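Local coordinates for protein minor fimbrium subunit Mfa5 (Porphyromonas gingivalis ATCC 33277, PDB 6TNJ) that serves as an accessory subunit at the tip of the minor fimbriae, pili that mediate biofilm formation and adhesion to host cells and other oral bacteria, at residues 36-41 / 279-284; 132-137 / 180-185; 244-249 / 271-276. All coordinates share one frame; numbering follows the deposited sequence. Where two conformers were deposited one is given.

Interaction 1 (36-41 / 279-284); sequences GQRFVK and AFDNIA
A trans first torsion (chi1 175°) and a chain extended as far as NE carry the guanidinium of Arg-38 across to Asp-281, whose CG lies beside its own backbone N (chi1 -76°), swinging the carboxylate toward the arginine. The grip is side-on: NE of Arg-38 donates to OD1 of Asp-281 at 2.8 Å, and NH2 of Arg-38 meets OD2 of Asp-281, also at 2.8 Å. Each oxygen is met on its syn side and lies close to the guanidinium plane, while the guanidinium and carboxylate planes are turned 37° from each other. The ring of Phe-39 leans on the partner helix. CB of Phe-39 lies 3.7 Å from CD1 of Phe-280, and the two rings meet obliquely, while CE2 of Phe-39 rests 3.9 Å from CB of Ala-284. The small methyl suits a spot where a large ring comes close to the partner helix. The segments run nearly parallel, and Phe-39, Phe-280 and Ile-283 all reach Ile-114 of strand 110-117. Two helices on one face of the central sheet of a von Willebrand factor A fold are thus joined by a buried aromatic seam, bordered by a paired, partly exposed salt bridge that restrains the rotation of both charged groups.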
loop_
_atom_site.group_PDB
_atom_site.type_symbol
_atom_site.label_atom_id
_atom_site.label_comp_id
_atom_site.label_asym_id
_atom_site.label_seq_id
_atom_site.Cartn_x
_atom_site.Cartn_y
_atom_site.Cartn_z
ATOM N N GLY A 36 -9.468 11.202 6.769
ATOM C CA GLY A 36 -8.321 11.840 6.144
ATOM C C GLY A 36 -8.252 13.318 6.464
ATOM O O GLY A 36 -7.193 13.848 6.809
ATOM N N GLN A 37 -9.384 14.011 6.362
ATOM C CA GLN A 37 -9.375 15.441 6.658
ATOM C C GLN A 37 -9.129 15.678 8.134
ATOM O O GLN A 37 -8.396 16.600 8.518
ATOM C CB GLN A 37 -10.697 16.070 6.241
ATOM C CG GLN A 37 -10.910 16.084 4.750
ATOM C CD GLN A 37 -12.230 16.735 4.396
ATOM O OE1 GLN A 37 -12.286 17.931 4.142
ATOM N NE2 GLN A 37 -13.304 15.951 4.407
ATOM N N ARG A 38 -9.715 14.832 8.977
ATOM C CA ARG A 38 -9.500 14.949 10.409
ATOM C C ARG A 38 -8.018 14.835 10.744
ATOM O O ARG A 38 -7.494 15.612 11.553
ATOM C CB ARG A 38 -10.307 13.865 11.120
ATOM C CG ARG A 38 -10.105 13.766 12.616
ATOM C CD ARG A 38 -10.776 12.498 13.164
ATOM N NE ARG A 38 -10.575 12.332 14.606
ATOM C CZ ARG A 38 -11.314 12.930 15.534
ATOM N NH1 ARG A 38 -12.307 13.738 15.165
ATOM N NH2 ARG A 38 -11.061 12.725 16.828
ATOM N N PHE A 39 -7.329 13.865 10.141
ATOM C CA PHE A 39 -5.897 13.704 10.381
ATOM C C PHE A 39 -5.128 14.949 9.940
ATOM O O PHE A 39 -4.273 15.462 10.669
ATOM C CB PHE A 39 -5.388 12.456 9.647
ATOM C CG PHE A 39 -3.898 12.252 9.757
ATOM C CD1 PHE A 39 -3.062 12.633 8.740
ATOM C CD2 PHE A 39 -3.344 11.677 10.897
ATOM C CE1 PHE A 39 -1.681 12.470 8.852
ATOM C CE2 PHE A 39 -1.969 11.486 11.012
ATOM C CZ PHE A 39 -1.136 11.886 9.986
ATOM N N VAL A 40 -5.421 15.446 8.746
ATOM C CA VAL A 40 -4.718 16.625 8.238
ATOM C C VAL A 40 -4.870 17.792 9.201
ATOM O O VAL A 40 -3.895 18.492 9.525
ATOM C CB VAL A 40 -5.238 16.989 6.833
ATOM C CG1 VAL A 40 -4.786 18.393 6.444
ATOM C CG2 VAL A 40 -4.769 15.967 5.782
ATOM N N LYS A 41 -6.099 18.038 9.660
ATOM C CA LYS A 41 -6.347 19.145 10.580
ATOM C C LYS A 41 -5.629 18.943 11.908
ATOM O O LYS A 41 -5.087 19.896 12.486
ATOM C CB LYS A 41 -7.841 19.295 10.809
ATOM C CG LYS A 41 -8.615 19.645 9.568
ATOM C CD LYS A 41 -10.097 19.577 9.822
ATOM C CE LYS A 41 -10.868 20.036 8.600
ATOM N NZ LYS A 41 -12.287 19.582 8.627
ATOM N N ALA A 279 -8.163 5.082 14.440
ATOM C CA ALA A 279 -6.842 4.649 13.980
ATOM C C ALA A 279 -5.998 5.845 13.563
ATOM O O ALA A 279 -4.816 5.931 13.911
ATOM C CB ALA A 279 -6.973 3.659 12.817
ATOM N N PHE A 280 -6.585 6.789 12.820
ATOM C CA PHE A 280 -5.821 7.980 12.459
ATOM C C PHE A 280 -5.466 8.802 13.686
ATOM O O PHE A 280 -4.385 9.403 13.746
ATOM C CB PHE A 280 -6.595 8.842 11.473
ATOM C CG PHE A 280 -6.416 8.444 10.064
ATOM C CD1 PHE A 280 -5.282 8.813 9.355
ATOM C CD2 PHE A 280 -7.384 7.689 9.427
ATOM C CE1 PHE A 280 -5.136 8.446 8.038
ATOM C CE2 PHE A 280 -7.216 7.313 8.115
ATOM C CZ PHE A 280 -6.095 7.710 7.423
ATOM N N ASP A 281 -6.369 8.861 14.671
ATOM C CA ASP A 281 -6.038 9.565 15.906
ATOM C C ASP A 281 -4.840 8.926 16.592
ATOM O O ASP A 281 -3.963 9.618 17.120
ATOM C CB ASP A 281 -7.224 9.549 16.878
ATOM C CG ASP A 281 -8.311 10.518 16.504
ATOM O OD1 ASP A 281 -8.159 11.257 15.517
ATOM O OD2 ASP A 281 -9.343 10.514 17.209
ATOM N N ASN A 282 -4.808 7.600 16.634
ATOM C CA ASN A 282 -3.694 6.950 17.309
ATOM C C ASN A 282 -2.396 7.177 16.544
ATOM O O ASN A 282 -1.331 7.362 17.151
ATOM C CB ASN A 282 -3.971 5.464 17.482
ATOM C CG ASN A 282 -2.909 4.774 18.327
ATOM O OD1 ASN A 282 -1.968 4.184 17.806
ATOM N ND2 ASN A 282 -3.050 4.870 19.646
ATOM N N ILE A 283 -2.461 7.181 15.208
ATOM C CA ILE A 283 -1.256 7.418 14.415
ATOM C C ILE A 283 -0.739 8.831 14.643
ATOM O O ILE A 283 0.472 9.049 14.789
ATOM C CB ILE A 283 -1.525 7.143 12.924
ATOM C CG1 ILE A 283 -1.746 5.642 12.716
ATOM C CG2 ILE A 283 -0.373 7.694 12.084
ATOM C CD1 ILE A 283 -2.332 5.296 11.364
ATOM N N ALA A 284 -1.641 9.816 14.663
ATOM C CA ALA A 284 -1.231 11.185 14.938
ATOM C C ALA A 284 -0.585 11.300 16.308
ATOM O O ALA A 284 0.403 12.018 16.477
ATOM C CB ALA A 284 -2.441 12.117 14.852
#

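Interaction 2 (132-137 / 180-185); sequences TADFIG and VGRRNL
The guanidinium that reaches from Arg-182 toward Ala-133 is steadied by a single oxygen, OD1 of Asn-184, which accepts from NE of Arg-182 at 2.8 Å and from NH2 of Arg-182 at 3.0 Å. The first donor lies in the amide's carbonyl plane, the second well above it. A bend at chi3 (48°) folds the arginine back, and NH1 of Arg-182 donates to the backbone O of Ala-133 at 2.8 Å. CD2 of Leu-185 covers one guanidinium face, 3.6 Å above its centre. The carboxylate of Asp-134, salt-bridged through OD2 to Lys-189, touches that methyl with OD1 and faces the guanidinium merely as a nearby opposite charge, no N-H pointing at it; the backbone O of Asp-134 receives N of Arg-182 at 3.2 Å. Ile-136 and Val-180 form a hydrogen-bonded antiparallel pair, N of Ile-136 to O of Val-180 and N of Val-180 to O of Ile-136, both 2.8 Å. These branched residues share the face that packs on Ile-146 of helix 145-155. The ring of Phe-135 lies beside the Val-180 to Gly-181 peptide, its CD1 3.5 Å from N of Gly-181, and meets Tyr-221 edge-to-face. A 3-10 turn thus leads into the edge strand of a small four-stranded mixed sheet, in a long insertion between strands 110-117 and 240-246 of the von Willebrand factor A core.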
loop_
_atom_site.group_PDB
_atom_site.type_symbol
_atom_site.label_atom_id
_atom_site.label_comp_id
_atom_site.label_asym_id
_atom_site.label_seq_id
_atom_site.Cartn_x
_atom_site.Cartn_y
_atom_site.Cartn_z
ATOM N N THR A 132 12.972 -17.766 -12.998
ATOM C CA THR A 132 12.253 -18.560 -12.005
ATOM C C THR A 132 12.755 -18.297 -10.583
ATOM O O THR A 132 12.001 -18.510 -9.627
ATOM C CB THR A 132 12.369 -20.056 -12.304
ATOM O OG1 THR A 132 13.752 -20.407 -12.408
ATOM C CG2 THR A 132 11.652 -20.445 -13.583
ATOM N N ALA A 133 14.006 -17.837 -10.417
ATOM C CA ALA A 133 14.523 -17.526 -9.084
ATOM C C ALA A 133 13.856 -16.301 -8.457
ATOM O O ALA A 133 14.046 -16.040 -7.258
ATOM C CB ALA A 133 16.040 -17.313 -9.150
ATOM N N ASP A 134 13.068 -15.556 -9.225
ATOM C CA ASP A 134 12.356 -14.405 -8.702
ATOM C C ASP A 134 11.030 -14.769 -8.037
ATOM O O ASP A 134 10.298 -13.859 -7.624
ATOM C CB ASP A 134 12.154 -13.412 -9.836
ATOM C CG ASP A 134 13.478 -12.854 -10.356
ATOM O OD1 ASP A 134 14.452 -12.773 -9.583
ATOM O OD2 ASP A 134 13.523 -12.477 -11.535
ATOM N N PHE A 135 10.752 -16.069 -7.888
ATOM C CA PHE A 135 9.517 -16.627 -7.361
ATOM C C PHE A 135 9.898 -17.614 -6.262
ATOM O O PHE A 135 11.062 -18.006 -6.128
ATOM C CB PHE A 135 8.690 -17.311 -8.472
ATOM C CG PHE A 135 8.369 -16.384 -9.614
ATOM C CD1 PHE A 135 7.128 -15.756 -9.689
ATOM C CD2 PHE A 135 9.307 -16.122 -10.589
ATOM C CE1 PHE A 135 6.854 -14.878 -10.714
ATOM C CE2 PHE A 135 9.044 -15.236 -11.631
ATOM C CZ PHE A 135 7.819 -14.611 -11.696
ATOM N N ILE A 136 8.908 -17.982 -5.452
ATOM C CA ILE A 136 9.115 -18.822 -4.286
ATOM C C ILE A 136 7.845 -19.619 -4.041
ATOM O O ILE A 136 6.731 -19.177 -4.347
ATOM C CB ILE A 136 9.521 -17.948 -3.073
ATOM C CG1 ILE A 136 9.838 -18.797 -1.847
ATOM C CG2 ILE A 136 8.438 -16.926 -2.753
ATOM C CD1 ILE A 136 10.139 -17.960 -0.641
ATOM N N GLY A 137 8.020 -20.816 -3.480
ATOM C CA GLY A 137 6.912 -21.685 -3.147
ATOM C C GLY A 137 6.477 -21.562 -1.691
ATOM O O GLY A 137 6.958 -20.726 -0.930
ATOM N N VAL A 180 5.237 -18.278 -6.497
ATOM C CA VAL A 180 4.660 -16.949 -6.618
ATOM C C VAL A 180 5.754 -15.930 -6.386
ATOM O O VAL A 180 6.811 -16.232 -5.835
ATOM C CB VAL A 180 3.477 -16.726 -5.645
ATOM C CG1 VAL A 180 2.395 -17.792 -5.886
ATOM C CG2 VAL A 180 3.946 -16.761 -4.188
ATOM N N GLY A 181 5.485 -14.712 -6.837
ATOM C CA GLY A 181 6.442 -13.648 -6.692
ATOM C C GLY A 181 6.985 -13.497 -5.290
ATOM O O GLY A 181 6.237 -13.530 -4.301
ATOM N N ARG A 182 8.300 -13.315 -5.208
ATOM C CA ARG A 182 8.976 -13.064 -3.946
ATOM C C ARG A 182 8.630 -11.672 -3.421
ATOM O O ARG A 182 8.095 -10.826 -4.141
ATOM C CB ARG A 182 10.484 -13.202 -4.133
ATOM C CG ARG A 182 10.960 -14.655 -4.268
ATOM C CD ARG A 182 12.412 -14.769 -4.728
ATOM N NE ARG A 182 13.325 -13.898 -3.973
ATOM C CZ ARG A 182 14.551 -13.572 -4.376
ATOM N NH1 ARG A 182 15.028 -14.058 -5.512
ATOM N NH2 ARG A 182 15.307 -12.764 -3.640
ATOM N N ARG A 183 8.980 -11.420 -2.158
ATOM C CA ARG A 183 8.848 -10.083 -1.587
ATOM C C ARG A 183 10.178 -9.517 -1.106
ATOM O O ARG A 183 10.187 -8.502 -0.395
ATOM C CB ARG A 183 7.817 -10.059 -0.457
ATOM C CG ARG A 183 8.048 -10.997 0.687
ATOM C CD ARG A 183 7.052 -10.681 1.797
ATOM N NE ARG A 183 7.189 -11.553 2.944
ATOM C CZ ARG A 183 6.501 -12.677 3.134
ATOM N NH1 ARG A 183 5.615 -13.114 2.241
ATOM N NH2 ARG A 183 6.720 -13.376 4.227
ATOM N N ASN A 184 11.305 -10.138 -1.475
ATOM C CA ASN A 184 12.620 -9.643 -1.100
ATOM C C ASN A 184 13.526 -9.466 -2.307
ATOM O O ASN A 184 14.738 -9.691 -2.212
ATOM C CB ASN A 184 13.287 -10.579 -0.094
ATOM C CG ASN A 184 13.285 -12.016 -0.542
ATOM O OD1 ASN A 184 13.068 -12.327 -1.723
ATOM N ND2 ASN A 184 13.546 -12.916 0.394
ATOM N N LEU A 185 12.956 -9.127 -3.453
ATOM C CA LEU A 185 13.769 -8.789 -4.606
ATOM C C LEU A 185 14.524 -7.486 -4.353
ATOM O O LEU A 185 14.047 -6.614 -3.637
ATOM C CB LEU A 185 12.906 -8.619 -5.859
ATOM C CG LEU A 185 12.101 -9.836 -6.286
ATOM C CD1 LEU A 185 11.292 -9.532 -7.558
ATOM C CD2 LEU A 185 13.006 -11.046 -6.509
#

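Interaction 3 (244-249 / 271-276); sequences IGYDLG and ATPANL
N and O of Ala-271 both bond to the neighbouring strand, straddling Tyr-246 in the usual parallel pattern: N of Ala-271 donates to O of Gly-245 at 3.1 Å, and its O accepts from N of Asp-247 at 2.7 Å, almost straight along the carbonyl. This bridge places the side chains of Tyr-246 and Ala-271 on the same face of the sheet. The short methyl of Ala-271 meets CG2 of Ile-244 at 3.8 Å, and CD1 of Leu-276 touches that same CG2 at 3.7 Å. Tyr-246, its CG anti to the backbone N (chi1 -169°), extends alongside the turn that follows the strand: CE1 is 3.6 Å from N of Pro-273, and CD2 of Leu-276 reaches 3.8 Å from CZ of the tyrosine. A long, flat ring with a polar end suits this place: it meets the proline obliquely while its OH is hydrogen-bonded to the backbone O of Arg-28. Asp-247 sets its carboxylate against CD of Pro-273, and its OD2 pairs outside the two segments with NE of Arg-28, a salt bridge.

The turn is shaped by a reciprocal pair: OD1 of Asn-275 accepts from N of Thr-272 at 2.8 Å, and OG1 of Thr-272 from N of Asn-275 at 3.2 Å, an ST motif. Asn-275 sits just before helix 276-290 but its side chain makes no capping bond; the short turn 272-275 joins edge strand 268-271 to the helix. Strand 110-117 flanks strand 240-246 on its other side, and helix 26-43 packs over Tyr-246 and Leu-276.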
loop_
_atom_site.group_PDB
_atom_site.type_symbol
_atom_site.label_atom_id
_atom_site.label_comp_id
_atom_site.label_asym_id
_atom_site.label_seq_id
_atom_site.Cartn_x
_atom_site.Cartn_y
_atom_site.Cartn_z
ATOM N N ILE A 244 -3.092 0.874 7.657
ATOM C CA ILE A 244 -4.472 0.625 8.053
ATOM C C ILE A 244 -5.040 -0.405 7.087
ATOM O O ILE A 244 -5.229 -0.112 5.901
ATOM C CB ILE A 244 -5.313 1.908 8.047
ATOM C CG1 ILE A 244 -4.661 2.944 8.942
ATOM C CG2 ILE A 244 -6.764 1.574 8.448
ATOM C CD1 ILE A 244 -5.262 4.344 8.836
ATOM N N GLY A 245 -5.283 -1.613 7.589
ATOM C CA GLY A 245 -6.063 -2.612 6.893
ATOM C C GLY A 245 -7.536 -2.271 7.034
ATOM O O GLY A 245 -8.118 -2.462 8.108
ATOM N N TYR A 246 -8.164 -1.806 5.965
ATOM C CA TYR A 246 -9.481 -1.165 6.038
ATOM C C TYR A 246 -10.610 -2.096 5.604
ATOM O O TYR A 246 -10.685 -2.494 4.438
ATOM C CB TYR A 246 -9.449 0.083 5.167
ATOM C CG TYR A 246 -10.621 1.046 5.295
ATOM C CD1 TYR A 246 -11.201 1.292 6.521
ATOM C CD2 TYR A 246 -11.107 1.733 4.185
ATOM C CE1 TYR A 246 -12.230 2.177 6.654
ATOM C CE2 TYR A 246 -12.144 2.654 4.305
ATOM C CZ TYR A 246 -12.694 2.852 5.557
ATOM O OH TYR A 246 -13.718 3.734 5.728
ATOM N N ASP A 247 -11.484 -2.451 6.558
ATOM C CA ASP A 247 -12.711 -3.222 6.317
ATOM C C ASP A 247 -12.409 -4.548 5.636
ATOM O O ASP A 247 -13.088 -4.951 4.695
ATOM C CB ASP A 247 -13.719 -2.420 5.486
ATOM C CG ASP A 247 -15.168 -2.743 5.816
ATOM O OD1 ASP A 247 -15.453 -3.397 6.859
ATOM O OD2 ASP A 247 -16.033 -2.334 5.013
ATOM N N LEU A 248 -11.374 -5.237 6.109
ATOM C CA LEU A 248 -10.928 -6.457 5.451
ATOM C C LEU A 248 -11.731 -7.696 5.831
ATOM O O LEU A 248 -11.474 -8.766 5.286
ATOM C CB LEU A 248 -9.445 -6.667 5.756
ATOM C CG LEU A 248 -8.543 -5.485 5.371
ATOM C CD1 LEU A 248 -7.109 -5.835 5.671
ATOM C CD2 LEU A 248 -8.734 -5.166 3.903
ATOM N N GLY A 249 -12.706 -7.595 6.734
ATOM C CA GLY A 249 -13.652 -8.710 6.891
ATOM C C GLY A 249 -13.076 -10.087 7.174
ATOM O O GLY A 249 -13.588 -11.089 6.645
ATOM N N ALA A 271 -9.237 -1.570 10.846
ATOM C CA ALA A 271 -10.274 -0.579 11.039
ATOM C C ALA A 271 -11.464 -0.845 10.144
ATOM O O ALA A 271 -11.348 -1.448 9.072
ATOM C CB ALA A 271 -9.753 0.834 10.758
ATOM N N THR A 272 -12.617 -0.392 10.617
ATOM C CA THR A 272 -13.860 -0.309 9.878
ATOM C C THR A 272 -14.152 1.150 9.605
ATOM O O THR A 272 -13.553 2.040 10.225
ATOM C CB THR A 272 -15.027 -0.910 10.677
ATOM O OG1 THR A 272 -15.208 -0.145 11.859
ATOM C CG2 THR A 272 -14.751 -2.364 11.061
ATOM N N PRO A 273 -15.077 1.448 8.703
ATOM C CA PRO A 273 -15.497 2.852 8.538
ATOM C C PRO A 273 -15.920 3.477 9.840
ATOM O O PRO A 273 -15.587 4.635 10.112
ATOM C CB PRO A 273 -16.660 2.756 7.551
ATOM C CG PRO A 273 -16.355 1.508 6.759
ATOM C CD PRO A 273 -15.721 0.552 7.724
ATOM N N ALA A 274 -16.609 2.701 10.681
ATOM C CA ALA A 274 -17.096 3.208 11.957
ATOM C C ALA A 274 -15.975 3.598 12.907
ATOM O O ALA A 274 -16.142 4.540 13.691
ATOM C CB ALA A 274 -18.003 2.170 12.624
ATOM N N ASN A 275 -14.840 2.893 12.893
ATOM C CA ASN A 275 -13.771 3.208 13.841
ATOM C C ASN A 275 -12.479 3.704 13.189
ATOM O O ASN A 275 -11.453 3.824 13.876
ATOM C CB ASN A 275 -13.494 2.000 14.763
ATOM C CG ASN A 275 -12.840 0.828 14.060
ATOM O OD1 ASN A 275 -12.246 0.974 13.006
ATOM N ND2 ASN A 275 -12.940 -0.350 14.674
ATOM N N LEU A 276 -12.510 4.051 11.901
ATOM C CA LEU A 276 -11.308 4.532 11.220
ATOM C C LEU A 276 -10.699 5.759 11.903
ATOM O O LEU A 276 -9.470 5.863 12.033
ATOM C CB LEU A 276 -11.647 4.857 9.768
ATOM C CG LEU A 276 -10.483 5.307 8.889
ATOM C CD1 LEU A 276 -9.404 4.199 8.854
ATOM C CD2 LEU A 276 -10.985 5.658 7.514
#

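Overall arrangement
Interactions 1 and 3 form one continuous region of the von Willebrand factor A core: their centres are 14 Å apart, and they touch where CE2 of Phe-280 lies 3.6 Å from CD1 of Ile-244. Helix 276-290 links them, starting at the turn of interaction 3 and supplying Phe-280 and Asp-281 to interaction 1. The side chain of Tyr-246 is about 8 Å from a bound calcium ion and touches Asp-118, which with Ser-20 belongs to a calcium site consistent with the metal ion-dependent adhesion site of this fold. Interaction 2 stands apart, its centre 36 Å from that of interaction 1 and 30 Å from that of interaction 3, on the insertion's smaller sheet.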